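Local coordinates for protein exodeoxyribonuclease III (Methanosarcina mazei, PDB 5J8N) that probably cleaves DNA as a magnesium- or manganese-dependent exonuclease and apurinic/apyrimidinic-site endonuclease of the ExoA repair family, at residues S8-G13 and S246-V251; N66-V71 and E94-R99; N109-N114 and C149-T154; Y203-Y208 and W219-V224. The protein carries 3 engineered substitutions. All coordinates share one frame; numbering follows the deposited sequence.

Interaction 1: S8-G13 and S246-V251; sequences SWNVNG and SDHCPV. With MG (magnesium ion), chain B.
Ser8 and Val251 form an antiparallel hydrogen-bonded pair, Ser8 N to Val251 O 2.8 Å and Val251 N to Ser8 O 2.9 Å, joining strands 3-10 and 251-256. Two side chains extend the grip. In the ring plane of Trp9, NE1 gives a nearly straight bond to His248 O (2.9 Å, 165°), reaching that oxygen from above its carbonyl plane. Ser246 OG donates to Asn10 O at 2.7 Å and, in an ST turn, accepts from His248 N. Ring contacts lie beside these bonds. Pro250 CG sits 3.6 Å from the centroid of the five-membered ring of Trp9, a CH-pi contact, while Val11 CG1 packs on the opposite face. The Asn10 amide stacks on the His248 imidazole, planes 5° apart; ND2 bonds instead to Asp151, and His248 ND1 to Asp222. One water donates to both Asn10 OD1 and Asp247 OD1 and also binds the magnesium ion. Asn12 OD1 coordinates the metal at 2.1 Å, alongside Glu38. Asn12 ND2 bonds to the engineered Tyr208, Asp247 OD2 to Trp205. Neighbouring strands 3-10 and 251-256, with metal-binding Asn12 and the predicted catalytic His248 at one end, fit the active site of the DNase I-like fold.

Interaction 2: N66-V71 and E94-R99; sequences NGYSGV and EGRFLR
Glu94 takes the hydroxyl of Ser69 on its backbone oxygen, Ser69 OG to Glu94 O 2.7 Å, the donor lying nearly in line with the C=O bond. Ser69 OG is anti to its backbone N (chi1 -176°), which carries it across to this carbonyl. A water links Glu94 OE2, weakly, with Tyr68 OH. Gly95, at positive phi just after helix 89-92, receives a weak bond from Gly70 N on its O (3.1 Å). Arg96 runs extended from CG to NE and holds Glu94 side-on, NE and NH2 both on OE1, NE at 2.9 Å; Arg121 bridges to the same carboxylate. Arg96 NH2 also makes a weak bond to Tyr68 OH (2.9 Å), with ring and guanidinium planes 85° apart, Ser69 OG lies over the guanidinium face, and NH1 bonds to Tyr111 O. A leucine in place of Arg96 would probably leave Glu94 without one of its cationic mates and Tyr68 OH freer to turn. Leu98 packs its CB against Val71 CG2 at 3.5 Å, the two side chains passing each other antiparallel. Through these contacts the chain entering strand 71-75 of one sheet meets that entering strand 97-101 of the other, bridging the DNase I-like sandwich beside the predicted active site.

Interaction 3: N109-N114 and C149-T154; sequences NIYFPN and CGDVNT
Ile110 and Gly150 meet in a parallel beta ladder of the DNase I-like fold: strand 106-111 pairs with strand 146-149, and the pairing runs on past a corner at Gly150. Backbone bonds hold it: Ile110 N to Cys149 O 2.9 Å, Asp151 N to Ile110 O 3.2 Å and Phe112 N to Asp151 O 2.9 Å. Gly150 CA adds a CA-H...O contact of 3.2 Å to Ile110 O. In the packing, Tyr111 and Asp151 share a face and point the same way, and Asp151 OD2, which also bonds to Asn10, lies at the ring edge, 3.4 Å from Tyr111 CE1. Beyond the ladder Phe112 lies alongside Val152, with CD1 and CG2 4.1 Å apart. The last rung places the predicted catalytic residues Tyr111 and Asp151 side by side; Asn153, a predicted transition-state stabiliser, follows just beyond it. One side-chain bond continues past the strand end: Asn153 ND2 donates to Phe112 O at 2.9 Å and 156°, the oxygen lying close to the Asn153 amide plane.

Interaction 4: Y203-Y208 and W219-V224; sequences YSWWSY and WRLDYV. Engineered in segment 203-208: Tyr208 (natural residue Met).
Ser204 OG donates to Asp222 OD2 at 2.6 Å, using the anti lone pair of the carboxylate; chi1 of 66° sets the hydroxyl between the serine's own backbone N and carbonyl carbon, turned to the strand opposite. The same OG accepts from Leu221 N at 3.1 Å. Asp222 OD2 also takes a bond from His248, so the serine probably helps position Asp222. An alanine in place of Ser204 would probably leave Leu221 N without this acceptor and Asp222 OD2 held by His248 alone of these two donors. The backbones form the hairpin of strands 205-206 and 218-227, with a classic beta bulge: Ser204 and Trp205 together stand across from the single residue Trp219. Trp219 O takes Ser204 N at 2.9 Å and, weakly, Trp205 N, while Trp219 N returns a bond to Trp205 O (2.8 Å). The two indoles lie on one face of the hairpin. With CG anti to its backbone N (chi1 178°), Trp205 turns the CE3-CZ3 edge of its six-membered ring to the five-membered ring of Trp219, T-shaped with planes 85° apart and CE3 3.5 Å from Trp219 CD1. Leu221 CD1 packs beside the same indole, 3.6 Å from Trp205 CB. Trp205 NE1 bonds to Asp247.

How the interactions relate
Interactions 1, 3 and 4 converge on the predicted catalytic centre. Asn10 ND2 of interaction 1 bonds to Asp151 OD2 of interaction 3 at 2.7 Å, and His248 ND1 of interaction 1 to Asp222 OD2 of interaction 4 at 2.6 Å. Interactions 3 and 4 join through Val152 N and Leu221 O, 2.8 Å apart. Interaction 2 lies on the far side of interaction 3 from interaction 4, its Arg96 O bonded to Tyr111 N at 2.8 Å. It stays clear of interaction 1 by about 7 Å between nearest atoms and of interaction 4 by about 10 Å. The magnesium ion belongs to interaction 1, about 4 Å from the Tyr111 side chain of interaction 3.

Interaction 1: S8-G13 and S246-V251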
loop_
_atom_site.group_PDB
_atom_site.type_symbol
_atom_site.label_atom_id
_atom_site.label_comp_id
_atom_site.label_asym_id
_atom_site.label_seq_id
_atom_site.Cartn_x
_atom_site.Cartn_y
_atom_site.Cartn_z
ATOM N N SER A 8 -1.300 5.683 3.745
ATOM C CA SER A 8 -0.599 4.446 3.495
ATOM C C SER A 8 0.831 4.763 3.139
ATOM O O SER A 8 1.071 5.668 2.305
ATOM C CB SER A 8 -1.294 3.724 2.355
ATOM O OG SER A 8 -0.603 2.507 1.966
ATOM N N TRP A 9 1.786 4.070 3.742
ATOM C CA TRP A 9 3.164 4.460 3.585
ATOM C C TRP A 9 4.093 3.257 3.656
ATOM O O TRP A 9 4.116 2.570 4.686
ATOM C CB TRP A 9 3.547 5.470 4.706
ATOM C CG TRP A 9 4.886 6.164 4.496
ATOM C CD1 TRP A 9 5.634 6.248 3.343
ATOM C CD2 TRP A 9 5.583 6.930 5.483
ATOM N NE1 TRP A 9 6.781 7.051 3.563
ATOM C CE2 TRP A 9 6.735 7.486 4.871
ATOM C CE3 TRP A 9 5.297 7.238 6.810
ATOM C CZ2 TRP A 9 7.649 8.266 5.572
ATOM C CZ3 TRP A 9 6.185 8.048 7.507
ATOM C CH2 TRP A 9 7.369 8.544 6.875
ATOM N N ASN A 10 4.915 3.049 2.622
ATOM C CA ASN A 10 6.026 2.094 2.732
ATOM C C ASN A 10 7.182 2.816 3.411
ATOM O O ASN A 10 7.706 3.810 2.846
ATOM C CB ASN A 10 6.443 1.581 1.350
ATOM C CG ASN A 10 7.663 0.689 1.409
ATOM O OD1 ASN A 10 8.589 0.925 2.200
ATOM N ND2 ASN A 10 7.693 -0.360 0.554
ATOM N N VAL A 11 7.485 2.377 4.627
ATOM C CA VAL A 11 8.417 3.074 5.497
ATOM C C VAL A 11 9.853 2.627 5.350
ATOM O O VAL A 11 10.762 3.226 5.925
ATOM C CB VAL A 11 8.001 2.949 6.967
ATOM C CG1 VAL A 11 6.697 3.755 7.215
ATOM C CG2 VAL A 11 7.834 1.528 7.434
ATOM N N ASN A 12 10.068 1.535 4.593
ATOM C CA ASN A 12 11.431 1.013 4.330
ATOM C C ASN A 12 12.191 0.698 5.630
ATOM O O ASN A 12 13.405 0.867 5.736
ATOM C CB ASN A 12 12.272 1.966 3.427
ATOM C CG ASN A 12 13.347 1.215 2.620
ATOM O OD1 ASN A 12 13.118 0.070 2.115
ATOM N ND2 ASN A 12 14.446 1.892 2.389
ATOM N N GLY A 13 11.455 0.104 6.567
ATOM C CA GLY A 13 11.932 -0.240 7.880
ATOM C C GLY A 13 11.292 0.623 8.967
ATOM O O GLY A 13 11.570 1.850 9.081
ATOM N N SER A 246 11.558 7.986 4.186
ATOM C CA SER A 246 11.639 6.730 3.482
ATOM C C SER A 246 11.954 6.997 2.013
ATOM O O SER A 246 11.929 8.168 1.555
ATOM C CB SER A 246 10.284 6.019 3.604
ATOM O OG SER A 246 10.192 4.833 2.802
ATOM N N ASP A 247 12.252 5.964 1.235
ATOM C CA ASP A 247 12.346 6.159 -0.221
ATOM C C ASP A 247 10.990 6.342 -0.858
ATOM O O ASP A 247 10.936 6.887 -1.942
ATOM C CB ASP A 247 13.146 5.012 -0.912
ATOM C CG ASP A 247 12.664 3.603 -0.586
ATOM O OD1 ASP A 247 11.913 3.339 0.383
ATOM O OD2 ASP A 247 13.083 2.693 -1.371
ATOM N N HIS A 248 9.916 5.863 -0.217
ATOM C CA HIS A 248 8.553 6.172 -0.645
ATOM C C HIS A 248 8.013 7.351 0.167
ATOM O O HIS A 248 8.457 7.579 1.307
ATOM C CB HIS A 248 7.586 5.014 -0.396
ATOM C CG HIS A 248 7.908 3.764 -1.144
ATOM N ND1 HIS A 248 7.077 3.257 -2.125
ATOM C CD2 HIS A 248 8.933 2.893 -1.009
ATOM C CE1 HIS A 248 7.588 2.115 -2.564
ATOM N NE2 HIS A 248 8.717 1.892 -1.918
ATOM N N CYS A 249 7.032 8.050 -0.398
ATOM C CA CYS A 249 6.196 8.939 0.425
ATOM C C CYS A 249 4.826 8.334 0.570
ATOM O O CYS A 249 4.457 7.422 -0.170
ATOM C CB CYS A 249 6.114 10.365 -0.184
ATOM S SG CYS A 249 5.095 10.477 -1.674
ATOM N N PRO A 250 4.022 8.821 1.492
ATOM C CA PRO A 250 2.673 8.266 1.673
ATOM C C PRO A 250 1.732 8.649 0.557
ATOM O O PRO A 250 1.953 9.645 -0.153
ATOM C CB PRO A 250 2.181 8.902 3.001
ATOM C CG PRO A 250 3.458 9.384 3.692
ATOM C CD PRO A 250 4.367 9.798 2.553
ATOM N N VAL A 251 0.657 7.880 0.472
ATOM C CA VAL A 251 -0.514 8.181 -0.322
ATOM C C VAL A 251 -1.746 8.029 0.522
ATOM O O VAL A 251 -1.685 7.493 1.637
ATOM C CB VAL A 251 -0.584 7.246 -1.599
ATOM C CG1 VAL A 251 0.650 7.420 -2.466
ATOM C CG2 VAL A 251 -0.738 5.775 -1.208
HETATM MG MG MG B . 12.002 -0.817 0.630
HETATM O O HOH W 1 4.285 4.730 0.429
HETATM O O HOH W 2 10.813 0.900 0.692
HETATM O O HOH W 3 13.029 0.065 -0.855
HETATM O O HOH W 4 13.301 -2.424 0.570
HETATM O O HOH W 5 10.652 -1.754 -0.752
#

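Interaction 2: N66-V71 and E94-R99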
loop_
_atom_site.group_PDB
_atom_site.type_symbol
_atom_site.label_atom_id
_atom_site.label_comp_id
_atom_site.label_asym_id
_atom_site.label_seq_id
_atom_site.Cartn_x
_atom_site.Cartn_y
_atom_site.Cartn_z
ATOM N N ASN A 66 13.428 -12.928 9.105
ATOM C CA ASN A 66 13.649 -11.765 9.955
ATOM C C ASN A 66 14.183 -10.578 9.150
ATOM O O ASN A 66 14.932 -10.773 8.182
ATOM C CB ASN A 66 14.643 -12.102 11.043
ATOM C CG ASN A 66 14.191 -13.278 11.857
ATOM O OD1 ASN A 66 13.022 -13.337 12.250
ATOM N ND2 ASN A 66 15.090 -14.237 12.094
ATOM N N GLY A 67 13.761 -9.370 9.496
ATOM C CA GLY A 67 14.176 -8.150 8.824
ATOM C C GLY A 67 13.637 -7.954 7.412
ATOM O O GLY A 67 14.275 -7.322 6.529
ATOM N N TYR A 68 12.452 -8.496 7.144
ATOM C CA TYR A 68 11.956 -8.576 5.795
ATOM C C TYR A 68 10.491 -8.286 5.749
ATOM O O TYR A 68 9.759 -8.830 6.557
ATOM C CB TYR A 68 12.205 -10.015 5.306
ATOM C CG TYR A 68 11.823 -10.293 3.874
ATOM C CD1 TYR A 68 12.561 -9.738 2.836
ATOM C CD2 TYR A 68 10.739 -11.103 3.568
ATOM C CE1 TYR A 68 12.210 -9.949 1.506
ATOM C CE2 TYR A 68 10.425 -11.349 2.258
ATOM C CZ TYR A 68 11.166 -10.803 1.248
ATOM O OH TYR A 68 10.837 -11.088 -0.064
ATOM N N SER A 69 10.050 -7.531 4.759
ATOM C CA SER A 69 8.636 -7.369 4.476
ATOM C C SER A 69 7.897 -6.907 5.745
ATOM O O SER A 69 8.440 -6.105 6.507
ATOM C CB SER A 69 8.126 -8.693 3.881
ATOM O OG SER A 69 6.751 -8.568 3.496
ATOM N N GLY A 70 6.677 -7.367 5.994
ATOM C CA GLY A 70 5.877 -6.975 7.160
ATOM C C GLY A 70 5.005 -5.782 6.862
ATOM O O GLY A 70 5.401 -4.820 6.170
ATOM N N VAL A 71 3.767 -5.831 7.358
ATOM C CA VAL A 71 2.834 -4.698 7.206
ATOM C C VAL A 71 2.057 -4.476 8.498
ATOM O O VAL A 71 1.955 -5.393 9.322
ATOM C CB VAL A 71 1.822 -4.878 6.043
ATOM C CG1 VAL A 71 2.509 -5.055 4.711
ATOM C CG2 VAL A 71 0.850 -6.034 6.290
ATOM N N GLU A 94 5.269 -14.614 3.934
ATOM C CA GLU A 94 6.091 -13.421 3.696
ATOM C C GLU A 94 5.524 -12.174 4.347
ATOM O O GLU A 94 6.128 -11.109 4.252
ATOM C CB GLU A 94 6.308 -13.216 2.203
ATOM C CG GLU A 94 7.180 -14.330 1.614
ATOM C CD GLU A 94 7.858 -13.950 0.297
ATOM O OE1 GLU A 94 7.727 -12.808 -0.208
ATOM O OE2 GLU A 94 8.484 -14.890 -0.295
ATOM N N GLY A 95 4.409 -12.277 5.044
ATOM C CA GLY A 95 3.906 -11.146 5.840
ATOM C C GLY A 95 3.648 -9.890 5.064
ATOM O O GLY A 95 3.969 -8.765 5.536
ATOM N N ARG A 96 2.966 -10.042 3.929
ATOM C CA ARG A 96 2.717 -8.959 3.000
ATOM C C ARG A 96 1.293 -8.469 2.970
ATOM O O ARG A 96 1.011 -7.543 2.220
ATOM C CB ARG A 96 3.047 -9.436 1.567
ATOM C CG ARG A 96 4.491 -9.745 1.348
ATOM C CD ARG A 96 4.670 -10.239 -0.092
ATOM N NE ARG A 96 6.087 -10.464 -0.210
ATOM C CZ ARG A 96 6.960 -9.504 -0.390
ATOM N NH1 ARG A 96 6.542 -8.257 -0.570
ATOM N NH2 ARG A 96 8.274 -9.802 -0.431
ATOM N N PHE A 97 0.384 -9.076 3.745
ATOM C CA PHE A 97 -1.042 -8.881 3.538
ATOM C C PHE A 97 -1.738 -8.847 4.867
ATOM O O PHE A 97 -1.658 -9.789 5.658
ATOM C CB PHE A 97 -1.565 -10.027 2.673
ATOM C CG PHE A 97 -3.014 -9.966 2.343
ATOM C CD1 PHE A 97 -3.962 -10.379 3.250
ATOM C CD2 PHE A 97 -3.414 -9.528 1.063
ATOM C CE1 PHE A 97 -5.373 -10.377 2.881
ATOM C CE2 PHE A 97 -4.779 -9.537 0.704
ATOM C CZ PHE A 97 -5.716 -9.921 1.634
ATOM N N LEU A 98 -2.456 -7.766 5.087
ATOM C CA LEU A 98 -3.236 -7.626 6.329
ATOM C C LEU A 98 -4.613 -7.065 6.044
ATOM O O LEU A 98 -4.736 -5.937 5.503
ATOM C CB LEU A 98 -2.440 -6.724 7.303
ATOM C CG LEU A 98 -3.118 -6.422 8.620
ATOM C CD1 LEU A 98 -3.260 -7.664 9.363
ATOM C CD2 LEU A 98 -2.263 -5.410 9.429
ATOM N N ARG A 99 -5.634 -7.830 6.387
ATOM C CA ARG A 99 -7.036 -7.443 6.218
ATOM C C ARG A 99 -7.630 -6.998 7.527
ATOM O O ARG A 99 -7.562 -7.703 8.554
ATOM C CB ARG A 99 -7.811 -8.614 5.635
ATOM C CG ARG A 99 -9.313 -8.393 5.639
ATOM C CD ARG A 99 -10.025 -9.552 4.979
ATOM N NE ARG A 99 -11.480 -9.448 5.166
ATOM C CZ ARG A 99 -12.318 -10.360 4.764
ATOM N NH1 ARG A 99 -11.906 -11.410 4.111
ATOM N NH2 ARG A 99 -13.613 -10.193 5.031
HETATM O O HOH W 6 11.107 -14.062 0.125
#

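Interaction 3: N109-N114 and C149-T154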
loop_
_atom_site.group_PDB
_atom_site.type_symbol
_atom_site.label_atom_id
_atom_site.label_comp_id
_atom_site.label_asym_id
_atom_site.label_seq_id
_atom_site.Cartn_x
_atom_site.Cartn_y
_atom_site.Cartn_z
ATOM N N ASN A 109 -4.352 -4.161 3.285
ATOM C CA ASN A 109 -3.092 -3.450 3.334
ATOM C C ASN A 109 -1.998 -4.389 2.817
ATOM O O ASN A 109 -1.801 -5.454 3.412
ATOM C CB ASN A 109 -2.849 -3.029 4.780
ATOM C CG ASN A 109 -1.492 -2.353 4.984
ATOM O OD1 ASN A 109 -0.872 -1.955 4.001
ATOM N ND2 ASN A 109 -1.067 -2.158 6.248
ATOM N N ILE A 110 -1.349 -4.032 1.731
ATOM C CA ILE A 110 -0.480 -4.988 1.022
ATOM C C ILE A 110 0.873 -4.427 0.623
ATOM O O ILE A 110 0.939 -3.311 0.081
ATOM C CB ILE A 110 -1.198 -5.520 -0.257
ATOM C CG1 ILE A 110 -2.631 -5.998 0.091
ATOM C CG2 ILE A 110 -0.383 -6.654 -0.925
ATOM C CD1 ILE A 110 -3.422 -6.461 -1.127
ATOM N N TYR A 111 1.910 -5.201 0.884
ATOM C CA TYR A 111 3.251 -4.936 0.377
ATOM C C TYR A 111 3.486 -5.938 -0.754
ATOM O O TYR A 111 3.895 -7.080 -0.524
ATOM C CB TYR A 111 4.305 -5.100 1.513
ATOM C CG TYR A 111 5.717 -4.894 1.089
ATOM C CD1 TYR A 111 6.067 -3.868 0.232
ATOM C CD2 TYR A 111 6.711 -5.755 1.523
ATOM C CE1 TYR A 111 7.389 -3.703 -0.216
ATOM C CE2 TYR A 111 8.060 -5.547 1.132
ATOM C CZ TYR A 111 8.368 -4.518 0.246
ATOM O OH TYR A 111 9.667 -4.321 -0.182
ATOM N N PHE A 112 3.188 -5.527 -1.979
ATOM C CA PHE A 112 3.314 -6.487 -3.101
ATOM C C PHE A 112 4.799 -6.750 -3.368
ATOM O O PHE A 112 5.652 -5.875 -3.109
ATOM C CB PHE A 112 2.670 -5.928 -4.352
ATOM C CG PHE A 112 1.158 -5.880 -4.308
ATOM C CD1 PHE A 112 0.456 -4.793 -3.842
ATOM C CD2 PHE A 112 0.451 -6.962 -4.812
ATOM C CE1 PHE A 112 -0.961 -4.789 -3.833
ATOM C CE2 PHE A 112 -0.930 -6.972 -4.846
ATOM C CZ PHE A 112 -1.645 -5.846 -4.365
ATOM N N PRO A 113 5.159 -7.951 -3.818
ATOM C CA PRO A 113 6.579 -8.281 -4.003
ATOM C C PRO A 113 7.301 -7.419 -5.036
ATOM O O PRO A 113 6.726 -6.983 -6.025
ATOM C CB PRO A 113 6.528 -9.749 -4.482
ATOM C CG PRO A 113 5.134 -10.241 -3.979
ATOM C CD PRO A 113 4.234 -9.046 -4.139
ATOM N N ASN A 114 8.575 -7.199 -4.747
ATOM C CA ASN A 114 9.420 -6.631 -5.743
ATOM C C ASN A 114 10.060 -7.730 -6.564
ATOM O O ASN A 114 10.536 -8.735 -6.036
ATOM C CB ASN A 114 10.466 -5.752 -5.107
ATOM C CG ASN A 114 11.250 -5.017 -6.131
ATOM O OD1 ASN A 114 12.206 -5.582 -6.683
ATOM N ND2 ASN A 114 10.826 -3.776 -6.448
ATOM N N CYS A 149 -4.874 -0.734 -0.172
ATOM C CA CYS A 149 -3.774 0.256 -0.229
ATOM C C CYS A 149 -2.459 -0.477 -0.122
ATOM O O CYS A 149 -2.318 -1.525 0.547
ATOM C CB CYS A 149 -3.880 1.285 0.892
ATOM S SG CYS A 149 -3.865 0.652 2.590
ATOM N N GLY A 150 -1.445 0.170 -0.692
ATOM C CA GLY A 150 -0.094 -0.296 -0.431
ATOM C C GLY A 150 0.797 -0.076 -1.614
ATOM O O GLY A 150 0.541 0.733 -2.525
ATOM N N ASP A 151 1.927 -0.777 -1.548
ATOM C CA ASP A 151 3.030 -0.634 -2.488
ATOM C C ASP A 151 2.885 -1.737 -3.497
ATOM O O ASP A 151 3.152 -2.909 -3.178
ATOM C CB ASP A 151 4.324 -0.711 -1.701
ATOM C CG ASP A 151 5.547 -0.701 -2.538
ATOM O OD1 ASP A 151 5.479 -0.546 -3.766
ATOM O OD2 ASP A 151 6.652 -0.857 -1.936
ATOM N N VAL A 152 2.442 -1.358 -4.690
ATOM C CA VAL A 152 2.206 -2.326 -5.767
ATOM C C VAL A 152 3.543 -2.689 -6.422
ATOM O O VAL A 152 3.632 -3.695 -7.136
ATOM C CB VAL A 152 1.210 -1.679 -6.752
ATOM C CG1 VAL A 152 0.983 -2.534 -8.002
ATOM C CG2 VAL A 152 -0.112 -1.423 -6.019
ATOM N N ASN A 153 4.583 -1.862 -6.242
ATOM C CA ASN A 153 5.895 -2.117 -6.857
ATOM C C ASN A 153 5.841 -2.151 -8.382
ATOM O O ASN A 153 6.747 -2.707 -9.020
ATOM C CB ASN A 153 6.564 -3.396 -6.288
ATOM C CG ASN A 153 7.529 -3.081 -5.169
ATOM O OD1 ASN A 153 8.394 -2.222 -5.327
ATOM N ND2 ASN A 153 7.330 -3.700 -4.004
ATOM N N THR A 154 4.841 -1.448 -8.950
ATOM C CA THR A 154 4.725 -1.262 -10.397
ATOM C C THR A 154 4.157 0.108 -10.680
ATOM O O THR A 154 3.243 0.543 -9.943
ATOM C CB THR A 154 3.775 -2.353 -11.026
ATOM O OG1 THR A 154 4.336 -3.651 -10.786
ATOM C CG2 THR A 154 3.638 -2.181 -12.540
#

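Interaction 4: Y203-Y208 and W219-V224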
loop_
_atom_site.group_PDB
_atom_site.type_symbol
_atom_site.label_atom_id
_atom_site.label_comp_id
_atom_site.label_asym_id
_atom_site.label_seq_id
_atom_site.Cartn_x
_atom_site.Cartn_y
_atom_site.Cartn_z
ATOM N N TYR A 203 4.521 11.218 -8.166
ATOM C CA TYR A 203 5.219 9.993 -7.838
ATOM C C TYR A 203 5.193 9.732 -6.354
ATOM O O TYR A 203 4.960 10.635 -5.539
ATOM C CB TYR A 203 6.680 10.096 -8.327
ATOM C CG TYR A 203 6.814 10.532 -9.757
ATOM C CD1 TYR A 203 6.096 9.900 -10.773
ATOM C CD2 TYR A 203 7.660 11.583 -10.110
ATOM C CE1 TYR A 203 6.204 10.319 -12.091
ATOM C CE2 TYR A 203 7.809 12.007 -11.433
ATOM C CZ TYR A 203 7.065 11.377 -12.410
ATOM O OH TYR A 203 7.154 11.822 -13.707
ATOM N N SER A 204 5.521 8.502 -5.970
ATOM C CA SER A 204 5.536 8.146 -4.542
ATOM C C SER A 204 6.817 7.452 -4.152
ATOM O O SER A 204 6.933 7.015 -3.010
ATOM C CB SER A 204 4.329 7.248 -4.173
ATOM O OG SER A 204 4.452 5.980 -4.853
ATOM N N TRP A 205 7.769 7.303 -5.065
ATOM C CA TRP A 205 9.071 6.656 -4.789
ATOM C C TRP A 205 10.144 7.327 -5.594
ATOM O O TRP A 205 9.933 7.688 -6.762
ATOM C CB TRP A 205 9.014 5.138 -5.172
ATOM C CG TRP A 205 10.339 4.483 -4.938
ATOM C CD1 TRP A 205 10.809 3.937 -3.743
ATOM C CD2 TRP A 205 11.428 4.337 -5.882
ATOM N NE1 TRP A 205 12.107 3.475 -3.905
ATOM C CE2 TRP A 205 12.534 3.729 -5.189
ATOM C CE3 TRP A 205 11.612 4.714 -7.227
ATOM C CZ2 TRP A 205 13.734 3.433 -5.802
ATOM C CZ3 TRP A 205 12.852 4.450 -7.818
ATOM C CH2 TRP A 205 13.887 3.805 -7.105
ATOM N N TRP A 206 11.305 7.478 -4.957
ATOM C CA TRP A 206 12.485 8.003 -5.628
ATOM C C TRP A 206 13.693 7.253 -5.125
ATOM O O TRP A 206 13.746 6.901 -3.928
ATOM C CB TRP A 206 12.731 9.511 -5.364
ATOM C CG TRP A 206 11.513 10.408 -5.622
ATOM C CD1 TRP A 206 11.330 11.210 -6.687
ATOM C CD2 TRP A 206 10.365 10.570 -4.782
ATOM N NE1 TRP A 206 10.108 11.871 -6.595
ATOM C CE2 TRP A 206 9.514 11.484 -5.419
ATOM C CE3 TRP A 206 9.983 10.023 -3.540
ATOM C CZ2 TRP A 206 8.317 11.892 -4.861
ATOM C CZ3 TRP A 206 8.764 10.410 -2.988
ATOM C CH2 TRP A 206 7.953 11.352 -3.669
ATOM N N SER A 207 14.665 7.019 -5.997
ATOM C CA SER A 207 15.931 6.436 -5.579
ATOM C C SER A 207 16.567 7.326 -4.498
ATOM O O SER A 207 16.394 8.539 -4.474
ATOM C CB SER A 207 16.842 6.335 -6.804
ATOM O OG SER A 207 18.159 5.889 -6.420
ATOM N N TYR A 208 17.348 6.704 -3.610
ATOM C CA TYR A 208 18.223 7.464 -2.710
ATOM C C TYR A 208 19.443 8.038 -3.394
ATOM O O TYR A 208 20.251 8.724 -2.770
ATOM C CB TYR A 208 18.686 6.568 -1.577
ATOM C CG TYR A 208 17.683 6.170 -0.515
ATOM C CD1 TYR A 208 17.218 7.071 0.414
ATOM C CD2 TYR A 208 17.286 4.850 -0.417
ATOM C CE1 TYR A 208 16.305 6.628 1.452
ATOM C CE2 TYR A 208 16.422 4.382 0.590
ATOM C CZ TYR A 208 15.952 5.297 1.507
ATOM O OH TYR A 208 15.139 4.837 2.525
ATOM N N TRP A 219 8.766 7.449 -9.319
ATOM C CA TRP A 219 7.811 6.443 -9.817
ATOM C C TRP A 219 6.615 6.486 -8.925
ATOM O O TRP A 219 6.795 6.622 -7.711
ATOM C CB TRP A 219 8.418 5.028 -9.753
ATOM C CG TRP A 219 9.661 4.733 -10.505
ATOM C CD1 TRP A 219 10.842 5.432 -10.513
ATOM C CD2 TRP A 219 9.886 3.552 -11.282
ATOM N NE1 TRP A 219 11.779 4.772 -11.283
ATOM C CE2 TRP A 219 11.215 3.612 -11.758
ATOM C CE3 TRP A 219 9.074 2.448 -11.622
ATOM C CZ2 TRP A 219 11.773 2.599 -12.557
ATOM C CZ3 TRP A 219 9.644 1.422 -12.431
ATOM C CH2 TRP A 219 10.977 1.519 -12.872
ATOM N N ARG A 220 5.409 6.288 -9.454
ATOM C CA ARG A 220 4.230 6.089 -8.601
ATOM C C ARG A 220 4.032 4.592 -8.411
ATOM O O ARG A 220 3.543 3.888 -9.309
ATOM C CB ARG A 220 2.996 6.743 -9.224
ATOM C CG ARG A 220 1.876 6.882 -8.197
ATOM C CD ARG A 220 0.735 7.802 -8.716
ATOM N NE ARG A 220 0.080 7.220 -9.911
ATOM C CZ ARG A 220 -1.102 6.587 -9.915
ATOM N NH1 ARG A 220 -1.593 6.089 -11.066
ATOM N NH2 ARG A 220 -1.850 6.473 -8.812
ATOM N N LEU A 221 4.493 4.105 -7.264
ATOM C CA LEU A 221 4.419 2.683 -6.892
ATOM C C LEU A 221 3.343 2.398 -5.872
ATOM O O LEU A 221 3.022 1.231 -5.640
ATOM C CB LEU A 221 5.755 2.212 -6.293
ATOM C CG LEU A 221 6.972 2.457 -7.210
ATOM C CD1 LEU A 221 8.222 1.924 -6.549
ATOM C CD2 LEU A 221 6.763 1.730 -8.563
ATOM N N ASP A 222 2.838 3.462 -5.225
ATOM C CA ASP A 222 1.918 3.310 -4.091
ATOM C C ASP A 222 0.579 3.837 -4.498
ATOM O O ASP A 222 0.473 4.922 -5.094
ATOM C CB ASP A 222 2.468 4.077 -2.873
ATOM C CG ASP A 222 3.826 3.572 -2.514
ATOM O OD1 ASP A 222 3.909 2.528 -1.818
ATOM O OD2 ASP A 222 4.821 4.166 -2.983
ATOM N N TYR A 223 -0.482 3.100 -4.134
ATOM C CA TYR A 223 -1.828 3.363 -4.635
ATOM C C TYR A 223 -2.861 3.099 -3.549
ATOM O O TYR A 223 -2.593 2.340 -2.601
ATOM C CB TYR A 223 -2.154 2.423 -5.800
ATOM C CG TYR A 223 -1.245 2.451 -7.004
ATOM C CD1 TYR A 223 0.014 1.842 -6.971
ATOM C CD2 TYR A 223 -1.693 2.992 -8.214
ATOM C CE1 TYR A 223 0.843 1.829 -8.085
ATOM C CE2 TYR A 223 -0.860 3.002 -9.358
ATOM C CZ TYR A 223 0.386 2.374 -9.266
ATOM O OH TYR A 223 1.156 2.331 -10.412
ATOM N N VAL A 224 -4.025 3.690 -3.723
ATOM C CA VAL A 224 -5.194 3.167 -3.008
ATOM C C VAL A 224 -6.226 2.885 -4.066
ATOM O O VAL A 224 -6.648 3.768 -4.829
ATOM C CB VAL A 224 -5.758 4.100 -1.908
ATOM C CG1 VAL A 224 -6.842 3.370 -1.132
ATOM C CG2 VAL A 224 -4.645 4.589 -0.957
#